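Local coordinates for protein aminofutalosine deaminase (PDB 7LKK) that deaminates aminofutalosine in the menaquinone pathway of Helicobacter pylori, using a metal-dependent amidohydrolase site that here holds iron and a coformycin-type inhibitor, at residues 73-78 / 336-341; 157-162 / 170-175; 297-302 / 324-329. All blocks are in the same frame, centred on the assembly; numbering follows the deposited sequence.

Interaction 1 of 3, residues 73-78 / 336-341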
loop_
_atom_site.group_PDB
_atom_site.type_symbol
_atom_site.label_atom_id
_atom_site.label_comp_id
_atom_site.label_asym_id
_atom_site.label_seq_id
_atom_site.Cartn_x
_atom_site.Cartn_y
_atom_site.Cartn_z
ATOM N N PRO A 73 20.198 -10.607 -1.946
ATOM C CA PRO A 73 21.059 -9.443 -2.188
ATOM C C PRO A 73 20.467 -8.188 -1.567
ATOM O O PRO A 73 19.248 -8.029 -1.481
ATOM C CB PRO A 73 21.101 -9.339 -3.717
ATOM C CG PRO A 73 20.675 -10.667 -4.213
ATOM C CD PRO A 73 19.718 -11.201 -3.204
ATOM N N ALA A 74 21.349 -7.289 -1.135
ATOM C CA ALA A 74 20.905 -5.958 -0.747
ATOM C C ALA A 74 20.164 -5.299 -1.905
ATOM O O ALA A 74 20.465 -5.529 -3.080
ATOM C CB ALA A 74 22.092 -5.096 -0.317
ATOM N N PHE A 75 19.175 -4.479 -1.565
ATOM C CA PHE A 75 18.348 -3.860 -2.585
ATOM C C PHE A 75 19.102 -2.738 -3.290
ATOM O O PHE A 75 20.082 -2.189 -2.780
ATOM C CB PHE A 75 17.066 -3.297 -1.975
ATOM C CG PHE A 75 16.103 -4.347 -1.506
ATOM C CD1 PHE A 75 15.790 -5.430 -2.310
ATOM C CD2 PHE A 75 15.504 -4.244 -0.262
ATOM C CE1 PHE A 75 14.901 -6.395 -1.878
ATOM C CE2 PHE A 75 14.614 -5.204 0.177
ATOM C CZ PHE A 75 14.313 -6.283 -0.633
ATOM N N ILE A 76 18.625 -2.405 -4.484
ATOM C CA ILE A 76 19.065 -1.228 -5.221
ATOM C C ILE A 76 17.849 -0.333 -5.412
ATOM O O ILE A 76 16.824 -0.776 -5.945
ATOM C CB ILE A 76 19.698 -1.593 -6.572
ATOM C CG1 ILE A 76 21.036 -2.310 -6.368
ATOM C CG2 ILE A 76 19.896 -0.342 -7.418
ATOM C CD1 ILE A 76 20.926 -3.817 -6.303
ATOM N N ASN A 77 17.952 0.914 -4.958
ATOM C CA ASN A 77 16.902 1.917 -5.125
ATOM C C ASN A 77 17.414 2.906 -6.168
ATOM O O ASN A 77 18.168 3.826 -5.844
ATOM C CB ASN A 77 16.574 2.597 -3.798
ATOM C CG ASN A 77 15.346 3.488 -3.886
ATOM O OD1 ASN A 77 14.662 3.523 -4.908
ATOM N ND2 ASN A 77 15.063 4.214 -2.810
ATOM N N ALA A 78 16.999 2.712 -7.421
ATOM C CA ALA A 78 17.654 3.343 -8.560
ATOM C C ALA A 78 17.240 4.789 -8.797
ATOM O O ALA A 78 17.810 5.429 -9.688
ATOM C CB ALA A 78 17.385 2.532 -9.831
ATOM N N LEU A 336 10.317 6.098 2.312
ATOM C CA LEU A 336 11.477 5.748 1.504
ATOM C C LEU A 336 11.930 4.314 1.735
ATOM O O LEU A 336 12.966 3.905 1.202
ATOM C CB LEU A 336 12.631 6.716 1.774
ATOM C CG LEU A 336 12.437 8.143 1.252
ATOM C CD1 LEU A 336 13.764 8.880 1.206
ATOM C CD2 LEU A 336 11.779 8.138 -0.120
ATOM N N SER A 337 11.182 3.545 2.520
ATOM C CA SER A 337 11.413 2.110 2.604
ATOM C C SER A 337 11.102 1.470 1.257
ATOM O O SER A 337 9.976 1.579 0.761
ATOM C CB SER A 337 10.547 1.498 3.700
ATOM O OG SER A 337 10.445 0.094 3.542
ATOM N N LEU A 338 12.098 0.814 0.655
ATOM C CA LEU A 338 11.846 0.133 -0.609
ATOM C C LEU A 338 10.857 -1.009 -0.430
ATOM O O LEU A 338 10.112 -1.335 -1.361
ATOM C CB LEU A 338 13.154 -0.378 -1.217
ATOM C CG LEU A 338 13.051 -0.846 -2.674
ATOM C CD1 LEU A 338 12.484 0.252 -3.562
ATOM C CD2 LEU A 338 14.396 -1.315 -3.203
ATOM N N LEU A 339 10.820 -1.614 0.759
ATOM C CA LEU A 339 9.845 -2.669 1.023
ATOM C C LEU A 339 8.420 -2.126 0.988
ATOM O O LEU A 339 7.512 -2.788 0.471
ATOM C CB LEU A 339 10.143 -3.326 2.370
ATOM C CG LEU A 339 11.440 -4.140 2.421
ATOM C CD1 LEU A 339 11.842 -4.437 3.856
ATOM C CD2 LEU A 339 11.293 -5.427 1.629
ATOM N N ASP A 340 8.207 -0.925 1.531
ATOM C CA ASP A 340 6.906 -0.276 1.401
ATOM C C ASP A 340 6.567 -0.023 -0.062
ATOM O O ASP A 340 5.425 -0.232 -0.488
ATOM C CB ASP A 340 6.889 1.040 2.182
ATOM C CG ASP A 340 6.857 0.834 3.685
ATOM O OD1 ASP A 340 6.708 -0.321 4.130
ATOM O OD2 ASP A 340 6.982 1.835 4.423
ATOM N N GLU A 341 7.554 0.420 -0.847
ATOM C CA GLU A 341 7.323 0.677 -2.265
ATOM C C GLU A 341 6.969 -0.604 -3.008
ATOM O O GLU A 341 6.127 -0.593 -3.914
ATOM C CB GLU A 341 8.560 1.325 -2.888
ATOM C CG GLU A 341 8.300 2.016 -4.216
ATOM C CD GLU A 341 7.435 3.250 -4.066
ATOM O OE1 GLU A 341 7.451 3.862 -2.977
ATOM O OE2 GLU A 341 6.735 3.609 -5.036
#
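The first strand of the amidohydrolase TIM barrel, 69-80, meets the first turn of helix 338-348, which follows the eighth strand, and the contact is buried and almost wholly apolar. Leu338 does most of the work. Its CG stands anti to the backbone N (chi1 -168°), which aims the branched end at the strand, and CD2 settles 3.5 Å from Phe75 CB while also lying 3.7 Å from the backbone oxygen Ile76 O. The other branch, Leu338 CD1, runs past the amide of Asn77 in the opposite direction and comes within 4.2 Å of Asn77 OD1. Phe75 has CG anti to its own carbonyl carbon (chi1 -70°), so the ring swings toward the helix and crosses Leu339 at about a right angle; Leu339 CD2 touches the far end of that ring, 3.6 Å from Phe75 CE2. In the barrel this strand leads on to His79, a ligand of the iron, so the packing lies one shell away from the metal site, with the side chain of Asn77 about 10 Å from the ion. The amide of Asn77 serves the polar side: its ND2 donates to Gln125 of helix 115-127 and bonds to Thr327 OG1 in the loop just after the eighth strand. Val130 and Ala364 also pack against both Phe75 and Leu338. Ser337 is the N-cap of the helix, its OG accepting from Asp340 N over 3.2 Å in a nearly straight bond (164°), while Ser337 O receives Glu341 N at 3.1 Å to close the first helical turn.

Interaction 2 of 3, residues 157-162 / 170-175. With MCF ((8R)-3-(5-S-methyl-5-thio-beta-D-ribofuranosyl)-3,6,7,8-tetrahydroimidazo[4,5-d][1,3]diazepin-8-ol), chain J.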
loop_
_atom_site.group_PDB
_atom_site.type_symbol
_atom_site.label_atom_id
_atom_site.label_comp_id
_atom_site.label_asym_id
_atom_site.label_seq_id
_atom_site.Cartn_x
_atom_site.Cartn_y
_atom_site.Cartn_z
ATOM N N LEU A 157 23.708 14.133 -11.198
ATOM C CA LEU A 157 23.546 15.583 -11.200
ATOM C C LEU A 157 22.553 15.955 -12.291
ATOM O O LEU A 157 22.833 15.778 -13.482
ATOM C CB LEU A 157 24.885 16.282 -11.419
ATOM C CG LEU A 157 24.811 17.812 -11.390
ATOM C CD1 LEU A 157 24.297 18.305 -10.045
ATOM C CD2 LEU A 157 26.158 18.436 -11.716
ATOM N N GLU A 158 21.395 16.472 -11.892
ATOM C CA GLU A 158 20.265 16.661 -12.789
ATOM C C GLU A 158 20.216 18.099 -13.282
ATOM O O GLU A 158 20.234 19.039 -12.480
ATOM C CB GLU A 158 18.956 16.304 -12.085
ATOM C CG GLU A 158 17.717 16.608 -12.896
ATOM C CD GLU A 158 16.448 16.270 -12.143
ATOM O OE1 GLU A 158 16.127 16.986 -11.172
ATOM O OE2 GLU A 158 15.778 15.285 -12.519
ATOM N N PHE A 159 20.131 18.263 -14.598
ATOM C CA PHE A 159 20.115 19.583 -15.211
ATOM C C PHE A 159 18.682 20.058 -15.413
ATOM O O PHE A 159 17.825 19.300 -15.879
ATOM C CB PHE A 159 20.860 19.567 -16.545
ATOM C CG PHE A 159 20.888 20.898 -17.229
ATOM C CD1 PHE A 159 21.824 21.850 -16.871
ATOM C CD2 PHE A 159 19.969 21.205 -18.218
ATOM C CE1 PHE A 159 21.850 23.082 -17.489
ATOM C CE2 PHE A 159 19.986 22.436 -18.838
ATOM C CZ PHE A 159 20.929 23.374 -18.473
ATOM N N LEU A 160 18.432 21.316 -15.059
ATOM C CA LEU A 160 17.165 21.993 -15.300
ATOM C C LEU A 160 17.430 23.256 -16.109
ATOM O O LEU A 160 18.381 23.988 -15.825
ATOM C CB LEU A 160 16.465 22.368 -13.982
ATOM C CG LEU A 160 15.659 21.341 -13.179
ATOM C CD1 LEU A 160 14.348 21.036 -13.884
ATOM C CD2 LEU A 160 16.437 20.066 -12.900
ATOM N N GLY A 161 16.595 23.512 -17.115
ATOM C CA GLY A 161 16.748 24.729 -17.893
ATOM C C GLY A 161 16.064 24.720 -19.244
ATOM O O GLY A 161 16.496 24.016 -20.161
ATOM N N SER A 162 15.003 25.513 -19.388
ATOM C CA SER A 162 14.210 25.546 -20.611
ATOM C C SER A 162 14.610 26.671 -21.558
ATOM O O SER A 162 14.001 26.810 -22.623
ATOM C CB SER A 162 12.723 25.667 -20.267
ATOM O OG SER A 162 12.533 26.508 -19.144
ATOM N N LYS A 170 28.111 26.251 -18.448
ATOM C CA LYS A 170 29.444 26.240 -17.856
ATOM C C LYS A 170 29.379 26.084 -16.343
ATOM O O LYS A 170 30.205 25.378 -15.750
ATOM C CB LYS A 170 30.195 27.515 -18.236
ATOM C CG LYS A 170 30.563 27.598 -19.714
ATOM C CD LYS A 170 31.541 26.499 -20.109
ATOM C CE LYS A 170 32.837 26.601 -19.322
ATOM N NZ LYS A 170 33.965 25.913 -20.009
ATOM N N ALA A 171 28.412 26.745 -15.698
ATOM C CA ALA A 171 28.224 26.548 -14.265
ATOM C C ALA A 171 27.798 25.115 -13.966
ATOM O O ALA A 171 28.200 24.546 -12.948
ATOM C CB ALA A 171 27.203 27.553 -13.717
ATOM N N PHE A 172 26.996 24.514 -14.848
ATOM C CA PHE A 172 26.618 23.117 -14.674
ATOM C C PHE A 172 27.811 22.198 -14.932
ATOM O O PHE A 172 28.026 21.238 -14.186
ATOM C CB PHE A 172 25.419 22.762 -15.567
ATOM C CG PHE A 172 24.924 21.344 -15.381
ATOM C CD1 PHE A 172 24.058 21.013 -14.345
ATOM C CD2 PHE A 172 25.360 20.338 -16.224
ATOM C CE1 PHE A 172 23.632 19.699 -14.171
ATOM C CE2 PHE A 172 24.941 19.033 -16.056
ATOM C CZ PHE A 172 24.081 18.711 -15.031
ATOM N N GLU A 173 28.604 22.471 -15.983
ATOM C CA GLU A 173 29.828 21.693 -16.169
ATOM C C GLU A 173 30.739 21.780 -14.959
ATOM O O GLU A 173 31.448 20.821 -14.612
ATOM C CB GLU A 173 30.683 22.259 -17.311
ATOM C CG GLU A 173 30.766 21.739 -18.828
ATOM C CD GLU A 173 30.979 22.955 -19.762
ATOM O OE1 GLU A 173 31.266 22.781 -20.975
ATOM O OE2 GLU A 173 30.694 24.054 -19.341
ATOM N N ALA A 174 30.745 22.938 -14.323
ATOM C CA ALA A 174 31.627 23.130 -13.184
ATOM C C ALA A 174 31.105 22.408 -11.955
ATOM O O ALA A 174 31.888 21.880 -11.154
ATOM C CB ALA A 174 31.820 24.622 -12.902
ATOM N N LYS A 175 29.785 22.365 -11.791
ATOM C CA LYS A 175 29.221 21.612 -10.675
ATOM C C LYS A 175 29.487 20.117 -10.828
ATOM O O LYS A 175 29.748 19.419 -9.840
ATOM C CB LYS A 175 27.721 21.889 -10.553
ATOM C CG LYS A 175 27.161 21.672 -9.161
ATOM C CD LYS A 175 27.622 22.762 -8.208
ATOM C CE LYS A 175 27.146 22.499 -6.785
ATOM N NZ LYS A 175 25.777 23.029 -6.536
HETATM O O8 MCF J . 10.494 12.343 -10.305
HETATM C C8 MCF J . 9.660 12.979 -9.371
HETATM C C7 MCF J . 8.380 13.521 -9.999
HETATM N N6 MCF J . 8.612 13.933 -11.362
HETATM C C5 MCF J . 9.728 14.801 -11.664
HETATM N N4 MCF J . 10.698 15.315 -10.703
HETATM C C10 MCF J . 10.863 15.192 -9.234
HETATM C C9 MCF J . 10.392 14.076 -8.569
HETATM N N1 MCF J . 10.680 14.225 -7.284
HETATM C C2 MCF J . 11.327 15.375 -7.105
HETATM N N3 MCF J . 11.445 15.956 -8.302
HETATM C C1S MCF J . 12.108 17.282 -8.499
HETATM C C2S MCF J . 13.036 17.342 -9.735
HETATM O O2S MCF J . 14.273 16.856 -9.432
HETATM O O4S MCF J . 11.227 18.181 -8.729
HETATM C C4S MCF J . 11.976 19.333 -9.587
HETATM C C3S MCF J . 13.103 18.838 -10.014
HETATM O O3S MCF J . 14.242 19.450 -9.239
HETATM C C5S MCF J . 11.097 19.741 -10.756
HETATM S S5S MCF J . 11.403 21.483 -11.169
HETATM C C6S MCF J . 10.823 21.807 -12.859
#
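Strand 157-159 and helix segment 170-175 run nearly antiparallel, at 171° and 10.0 Å between axes, as the first strand and helix of a beta-alpha-beta unit of the barrel that ends in strand 187-193. Phe172 fills the gap. With CG anti to the backbone N (chi1 -177°), its ring reaches straight across the interface and lies between two strand side chains, one on each face. On one face Phe159 makes a T-shaped contact, its edge directed at the Phe172 ring with the planes at 82° and the centroids 4.9 Å apart; Phe159 CD1 sits toward the rim, and Phe159 CB lies over the same face, 3.9 Å from the Phe172 centroid. The opposite face takes an off-centre CH-pi contact from Leu157 CD2, while Leu157 CG meets Phe172 CE1 at 3.6 Å, tip to tip. The edge of the Phe172 ring is turned to the backbone, with CZ 3.5 Å from Leu157 O in the ring plane. At the margin of the contact, Lys175 lays CB against Leu157 CD2 before its chain bends away and NZ bonds His139 O. Val207 of helix 201-213 packs on both phenylalanines. Glu158 points the other way, into the pocket, its extended chain bringing OE1 to accept from O2S of the inhibitor MCF over 2.5 Å; Asn138 ND2 donates to the same oxygen. Leu160 CD1 lies 3.8 Å from the inhibitor methyl C6S. The strand thus has two chemistries: aromatic packing fixes its outer side to the helix, while on its inner side OE1, whose two donors are consistent with an ionised carboxylate, grips the ribose.

Interaction 3 of 3, residues 297-302 / 324-329. With MCF ((8R)-3-(5-S-methyl-5-thio-beta-D-ribofuranosyl)-3,6,7,8-tetrahydroimidazo[4,5-d][1,3]diazepin-8-ol), chain J.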
loop_
_atom_site.group_PDB
_atom_site.type_symbol
_atom_site.label_atom_id
_atom_site.label_comp_id
_atom_site.label_asym_id
_atom_site.label_seq_id
_atom_site.Cartn_x
_atom_site.Cartn_y
_atom_site.Cartn_z
ATOM N N ILE A 297 12.485 2.679 -15.144
ATOM C CA ILE A 297 12.337 2.767 -13.696
ATOM C C ILE A 297 10.892 3.134 -13.395
ATOM O O ILE A 297 10.347 4.072 -13.990
ATOM C CB ILE A 297 13.304 3.798 -13.087
ATOM C CG1 ILE A 297 14.706 3.656 -13.691
ATOM C CG2 ILE A 297 13.340 3.658 -11.570
ATOM C CD1 ILE A 297 15.402 2.357 -13.352
ATOM N N THR A 298 10.270 2.397 -12.482
ATOM C CA THR A 298 8.877 2.625 -12.128
ATOM C C THR A 298 8.761 2.995 -10.654
ATOM O O THR A 298 9.437 2.415 -9.799
ATOM C CB THR A 298 8.013 1.397 -12.458
ATOM O OG1 THR A 298 6.630 1.716 -12.266
ATOM C CG2 THR A 298 8.395 0.193 -11.599
ATOM N N CYS A 299 7.916 3.984 -10.367
ATOM C CA CYS A 299 7.704 4.487 -9.010
ATOM C C CYS A 299 6.211 4.445 -8.725
ATOM O O CYS A 299 5.492 5.425 -8.974
ATOM C CB CYS A 299 8.269 5.898 -8.852
ATOM S SG CYS A 299 10.002 6.080 -9.365
ATOM N N PRO A 300 5.701 3.326 -8.195
ATOM C CA PRO A 300 4.238 3.163 -8.088
ATOM C C PRO A 300 3.544 4.197 -7.213
ATOM O O PRO A 300 2.474 4.691 -7.591
ATOM C CB PRO A 300 4.077 1.741 -7.520
ATOM C CG PRO A 300 5.421 1.345 -7.009
ATOM C CD PRO A 300 6.431 2.103 -7.818
ATOM N N PHE A 301 4.097 4.526 -6.043
ATOM C CA PHE A 301 3.396 5.453 -5.157
ATOM C C PHE A 301 3.415 6.871 -5.715
ATOM O O PHE A 301 2.398 7.573 -5.675
ATOM C CB PHE A 301 4.004 5.417 -3.754
ATOM C CG PHE A 301 3.016 5.719 -2.661
ATOM C CD1 PHE A 301 2.750 7.028 -2.290
ATOM C CD2 PHE A 301 2.348 4.696 -2.009
ATOM C CE1 PHE A 301 1.840 7.311 -1.287
ATOM C CE2 PHE A 301 1.434 4.971 -1.004
ATOM C CZ PHE A 301 1.179 6.279 -0.643
ATOM N N SER A 302 4.559 7.305 -6.247
ATOM C CA SER A 302 4.632 8.619 -6.877
ATOM C C SER A 302 3.669 8.724 -8.053
ATOM O O SER A 302 2.987 9.743 -8.217
ATOM C CB SER A 302 6.065 8.904 -7.324
ATOM O OG SER A 302 6.122 10.057 -8.144
ATOM N N SER A 324 12.783 -1.664 -13.132
ATOM C CA SER A 324 13.275 -1.593 -11.766
ATOM C C SER A 324 12.332 -0.713 -10.953
ATOM O O SER A 324 11.780 0.267 -11.464
ATOM C CB SER A 324 14.699 -1.031 -11.707
ATOM O OG SER A 324 15.557 -1.702 -12.613
ATOM N N VAL A 325 12.151 -1.065 -9.684
ATOM C CA VAL A 325 11.205 -0.387 -8.802
ATOM C C VAL A 325 11.973 0.532 -7.864
ATOM O O VAL A 325 12.924 0.101 -7.201
ATOM C CB VAL A 325 10.358 -1.397 -8.010
ATOM C CG1 VAL A 325 9.331 -0.665 -7.148
ATOM C CG2 VAL A 325 9.675 -2.369 -8.958
ATOM N N ALA A 326 11.556 1.797 -7.797
ATOM C CA ALA A 326 12.223 2.806 -6.987
ATOM C C ALA A 326 11.197 3.614 -6.203
ATOM O O ALA A 326 10.021 3.691 -6.565
ATOM C CB ALA A 326 13.080 3.747 -7.847
ATOM N N THR A 327 11.670 4.230 -5.117
ATOM C CA THR A 327 10.799 4.951 -4.194
ATOM C C THR A 327 10.497 6.373 -4.639
ATOM O O THR A 327 9.532 6.964 -4.142
ATOM C CB THR A 327 11.434 5.011 -2.803
ATOM O OG1 THR A 327 12.691 5.701 -2.880
ATOM C CG2 THR A 327 11.664 3.613 -2.254
ATOM N N ASP A 328 11.304 6.937 -5.542
ATOM C CA ASP A 328 11.319 8.377 -5.786
ATOM C C ASP A 328 11.692 9.080 -4.486
ATOM O O ASP A 328 12.276 8.462 -3.588
ATOM C CB ASP A 328 9.971 8.872 -6.326
ATOM C CG ASP A 328 10.123 9.827 -7.498
ATOM O OD1 ASP A 328 11.242 10.335 -7.707
ATOM O OD2 ASP A 328 9.122 10.073 -8.204
ATOM N N GLY A 329 11.371 10.363 -4.365
ATOM C CA GLY A 329 11.639 11.103 -3.153
ATOM C C GLY A 329 10.386 11.299 -2.314
ATOM O O GLY A 329 9.268 11.010 -2.734
HETATM O O8 MCF J . 10.494 12.343 -10.305
HETATM C C8 MCF J . 9.660 12.979 -9.371
HETATM C C7 MCF J . 8.380 13.521 -9.999
HETATM N N6 MCF J . 8.612 13.933 -11.362
HETATM C C5 MCF J . 9.728 14.801 -11.664
HETATM N N4 MCF J . 10.698 15.315 -10.703
HETATM C C10 MCF J . 10.863 15.192 -9.234
HETATM C C9 MCF J . 10.392 14.076 -8.569
HETATM N N1 MCF J . 10.680 14.225 -7.284
HETATM C C2 MCF J . 11.327 15.375 -7.105
HETATM N N3 MCF J . 11.445 15.956 -8.302
HETATM C C1S MCF J . 12.108 17.282 -8.499
HETATM C C2S MCF J . 13.036 17.342 -9.735
HETATM O O2S MCF J . 14.273 16.856 -9.432
HETATM O O4S MCF J . 11.227 18.181 -8.729
HETATM C C4S MCF J . 11.976 19.333 -9.587
HETATM C C3S MCF J . 13.103 18.838 -10.014
HETATM O O3S MCF J . 14.242 19.450 -9.239
HETATM C C5S MCF J . 11.097 19.741 -10.756
HETATM S S5S MCF J . 11.403 21.483 -11.169
HETATM C C6S MCF J . 10.823 21.807 -12.859
HETATM O O HOH W 1 7.074 6.055 -5.839
#
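Two backbone hydrogen bonds join the parallel seventh and eighth strands: Thr298 N donates to Ser324 O (2.8 Å, 171°) and Ala326 N to Thr298 O (3.0 Å), both nearly along the C=O axis. Weaker CA-H...O contacts accompany them, among them Cys299 CA to Ala326 O, which carries the pairing beyond the strand ends. Apolar contacts fall on two sides. Ile297 CG2, anti to its backbone N, lies 3.7 Å from Ala326 CB, and Cys299 SG touches the same methyl; on the other side Thr298 and Val325 lie side by side, methyl beside methyl, and the side chains of Val325 and Pro300 cross at about a right angle, CG1 against CD. In the TIM barrel these C-terminal strand ends carry the active site, and Asp328, with His79, His81 and His221, binds the iron. Among polar groups, Ser302 OG stands 3.0 Å from Asp328 OD2, and both have weak hydrogen bonds to Ser332. Thr327 OG1 donates to Asp328 O on an in-plane lone pair, 2.9 Å away; Thr80 OG1 bonds the same oxygen. A water accepts from Ser302 N at 2.8 Å and donates weakly to Thr327 O. Asp328 OD2 comes 3.2 Å from C8 of the inhibitor, the carbon bearing its hydroxyl.

Overall arrangement
All three contacts are buried and belong to one TIM barrel, but only the helix segment of interaction 2 carries fully exposed residues, and that contact lies about 24 Å or more from the others, centre to centre. Interactions 1 and 3 sit within about 8 Å of the chain's centre and touch: beyond the link through the amide of Asn77, Glu341 OE2 accepts from Phe301 N, tying helix 338-348 to the start of helix 300-305. Interaction 1 is aliphatic and aromatic packing between strand and helix, interaction 2 is dominated by an aromatic T-shaped pair, and interaction 3 by backbone pairing. Interactions 2 and 3 reach the same inhibitor from the ends of different strands, one at the ribose, the other beside the iron.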